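Local coordinates for protein replicative DNA helicase DnaB, 1st part (Mycobacterium tuberculosis, PDB 2R5U) that forms the N-terminal domain of the homohexameric replicative helicase, an enzyme that probably unwinds duplex DNA ahead of the replisome using ATP, at residues 32-37 with 63-68. Residues are numbered along the deposited sequence; the frame is centred on the assembly and turned at random.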
ATOM      1  N   ALA B  32     -18.966  29.518 -19.440  1.00 29.48           N
ATOM      2  CA  ALA B  32     -19.789  30.687 -19.221  1.00 29.00           C
ATOM      3  C   ALA B  32     -21.107  30.271 -18.563  1.00 28.71           C
ATOM      4  O   ALA B  32     -21.544  30.901 -17.606  1.00 27.93           O
ATOM      5  CB  ALA B  32     -20.057  31.411 -20.534  1.00 29.37           C
ATOM      6  N   ALA B  33     -21.740  29.220 -19.091  1.00 27.61           N
ATOM      7  CA  ALA B  33     -23.010  28.745 -18.522  1.00 27.10           C
ATOM      8  C   ALA B  33     -22.833  28.193 -17.088  1.00 26.63           C
ATOM      9  O   ALA B  33     -23.702  28.388 -16.228  1.00 26.26           O
ATOM     10  CB  ALA B  33     -23.680  27.751 -19.439  1.00 27.29           C
ATOM     11  N   GLU B  34     -21.697  27.549 -16.819  1.00 26.71           N
ATOM     12  CA  GLU B  34     -21.384  27.112 -15.439  1.00 26.53           C
ATOM     13  C   GLU B  34     -21.321  28.290 -14.460  1.00 25.83           C
ATOM     14  O   GLU B  34     -21.806  28.197 -13.329  1.00 24.72           O
ATOM     15  CB  GLU B  34     -20.067  26.329 -15.359  1.00 25.80           C
ATOM     16  CG  GLU B  34     -20.127  24.947 -16.057  1.00 27.45           C
ATOM     17  CD  GLU B  34     -18.895  24.066 -15.894  1.00 27.83           C
ATOM     18  OE1 GLU B  34     -17.978  24.357 -15.087  1.00 27.87           O
ATOM     19  OE2 GLU B  34     -18.874  23.017 -16.582  1.00 30.91           O
ATOM     20  N   GLN B  35     -20.661  29.359 -14.883  1.00 25.69           N
ATOM     21  CA  GLN B  35     -20.521  30.579 -14.065  1.00 26.34           C
ATOM     22  C   GLN B  35     -21.880  31.190 -13.758  1.00 25.51           C
ATOM     23  O   GLN B  35     -22.172  31.488 -12.612  1.00 26.51           O
ATOM     24  CB  GLN B  35     -19.592  31.584 -14.760  1.00 25.69           C
ATOM     25  CG  GLN B  35     -18.126  31.165 -14.754  1.00 24.78           C
ATOM     26  CD  GLN B  35     -17.265  31.997 -15.695  1.00 26.81           C
ATOM     27  OE1 GLN B  35     -17.761  32.667 -16.605  1.00 31.81           O
ATOM     28  NE2 GLN B  35     -15.972  31.933 -15.499  1.00 27.03           N
ATOM     29  N   SER B  36     -22.711  31.328 -14.781  1.00 26.07           N
ATOM     30  CA  SER B  36     -24.066  31.878 -14.659  1.00 25.88           C
ATOM     31  C   SER B  36     -24.978  31.058 -13.726  1.00 25.62           C
ATOM     32  O   SER B  36     -25.754  31.627 -12.938  1.00 24.96           O
ATOM     33  CB  SER B  36     -24.716  31.998 -16.041  1.00 25.76           C
ATOM     34  OG  SER B  36     -24.028  32.945 -16.861  1.00 28.57           O
ATOM     35  N   VAL B  37     -24.887  29.725 -13.829  1.00 25.11           N
ATOM     36  CA  VAL B  37     -25.592  28.822 -12.902  1.00 24.33           C
ATOM     37  C   VAL B  37     -25.204  29.079 -11.450  1.00 24.27           C
ATOM     38  O   VAL B  37     -26.080  29.209 -10.574  1.00 23.71           O
ATOM     39  CB  VAL B  37     -25.365  27.331 -13.212  1.00 24.89           C
ATOM     40  CG1 VAL B  37     -25.874  26.467 -12.051  1.00 26.07           C
ATOM     41  CG2 VAL B  37     -26.103  26.943 -14.436  1.00 24.73           C
ATOM     42  N   PRO B  63     -13.354  21.722 -11.962  1.00 33.10           N
ATOM     43  CA  PRO B  63     -13.329  21.300 -10.550  1.00 32.26           C
ATOM     44  C   PRO B  63     -13.713  22.401  -9.526  1.00 31.44           C
ATOM     45  O   PRO B  63     -14.472  22.126  -8.603  1.00 31.44           O
ATOM     46  CB  PRO B  63     -11.874  20.849 -10.348  1.00 33.05           C
ATOM     47  CG  PRO B  63     -11.430  20.425 -11.702  1.00 33.00           C
ATOM     48  CD  PRO B  63     -12.097  21.357 -12.655  1.00 33.31           C
ATOM     49  N   ALA B  64     -13.211  23.624  -9.696  1.00 30.65           N
ATOM     50  CA  ALA B  64     -13.605  24.736  -8.824  1.00 29.79           C
ATOM     51  C   ALA B  64     -15.130  24.948  -8.804  1.00 29.20           C
ATOM     52  O   ALA B  64     -15.698  25.212  -7.750  1.00 29.05           O
ATOM     53  CB  ALA B  64     -12.894  26.033  -9.232  1.00 29.45           C
ATOM     54  N   HIS B  65     -15.765  24.821  -9.969  1.00 27.88           N
ATOM     55  CA  HIS B  65     -17.199  24.968 -10.098  1.00 27.04           C
ATOM     56  C   HIS B  65     -17.962  23.845  -9.401  1.00 26.28           C
ATOM     57  O   HIS B  65     -18.953  24.113  -8.746  1.00 24.63           O
ATOM     58  CB  HIS B  65     -17.635  25.099 -11.558  1.00 26.56           C
ATOM     59  CG  HIS B  65     -17.097  26.316 -12.239  1.00 26.40           C
ATOM     60  ND1 HIS B  65     -17.204  26.515 -13.593  1.00 27.96           N
ATOM     61  CD2 HIS B  65     -16.455  27.403 -11.745  1.00 27.35           C
ATOM     62  CE1 HIS B  65     -16.666  27.678 -13.911  1.00 28.23           C
ATOM     63  NE2 HIS B  65     -16.200  28.235 -12.808  1.00 29.21           N
ATOM     64  N   GLN B  66     -17.494  22.594  -9.529  1.00 26.17           N
ATOM     65  CA  GLN B  66     -18.114  21.482  -8.791  1.00 26.33           C
ATOM     66  C   GLN B  66     -18.038  21.714  -7.289  1.00 25.86           C
ATOM     67  O   GLN B  66     -18.984  21.415  -6.573  1.00 25.61           O
ATOM     68  CB  GLN B  66     -17.486  20.107  -9.118  1.00 26.90           C
ATOM     69  CG  GLN B  66     -18.349  18.927  -8.625  1.00 28.27           C
ATOM     70  CD  GLN B  66     -19.662  18.814  -9.378  1.00 30.76           C
ATOM     71  OE1 GLN B  66     -20.750  18.910  -8.785  1.00 34.82           O
ATOM     72  NE2 GLN B  66     -19.576  18.658 -10.695  1.00 27.39           N
ATOM     73  N   ASN B  67     -16.902  22.214  -6.819  1.00 26.20           N
ATOM     74  CA  ASN B  67     -16.685  22.475  -5.394  1.00 26.27           C
ATOM     75  C   ASN B  67     -17.710  23.499  -4.898  1.00 25.90           C
ATOM     76  O   ASN B  67     -18.319  23.323  -3.832  1.00 24.91           O
ATOM     77  CB  ASN B  67     -15.284  23.038  -5.128  1.00 27.30           C
ATOM     78  CG  ASN B  67     -14.145  21.996  -5.303  1.00 29.56           C
ATOM     79  OD1 ASN B  67     -14.351  20.782  -5.223  1.00 33.29           O
ATOM     80  ND2 ASN B  67     -12.933  22.499  -5.498  1.00 31.68           N
ATOM     81  N   VAL B  68     -17.885  24.576  -5.668  1.00 24.54           N
ATOM     82  CA  VAL B  68     -18.824  25.632  -5.286  1.00 24.09           C
ATOM     83  C   VAL B  68     -20.236  25.058  -5.239  1.00 24.35           C
ATOM     84  O   VAL B  68     -20.947  25.236  -4.242  1.00 23.98           O
ATOM     85  CB  VAL B  68     -18.761  26.843  -6.224  1.00 24.19           C
ATOM     86  CG1 VAL B  68     -19.867  27.882  -5.851  1.00 23.56           C
ATOM     87  CG2 VAL B  68     -17.378  27.473  -6.139  1.00 22.89           C
TER
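A buried His-carboxylate hydrogen bond, between Glu34 of helix 31-43 and His65 in the first turn of helix 63-77, joins two helices of the all-helical DnaB N-terminal domain. The imidazole gives its ND1 proton to Glu34 OE1 over 2.7 Å, with 160° at the hydrogen. OE1 lies close to the ring plane, at the ring edge, and accepts through its anti lone pair, the one turned away from OE2. The carboxylate itself is tilted by 73° from the ring. Glutamate suits this place because its chain, extended beyond CG (chi2 -174°), runs at about a right angle to the histidine side chain and sets the carboxylate beside ND1. The helices are close, with 7.1 Å between Glu34 CA and His65 CA, and Glu34 CB comes within 3.4 Å of His65 ND1. From the next residue along the helix, Gln35 CG approaches the ring obliquely, 3.9 Å from His65 CE1, so the aliphatic part of this partly exposed glutamine flanks the histidine. Just ahead of helix 63-77, the backbone N-H of Tyr61 bonds OE2 and that of Arg62 bonds OE1 weakly. Histidine suits its place because its second nitrogen, NE2, can form a weak hydrogen bond with Tyr105 OH. With ND1 as donor, Glu34 is probably ionised despite its burial, its charge offset by ND1-H and the two backbone N-H groups.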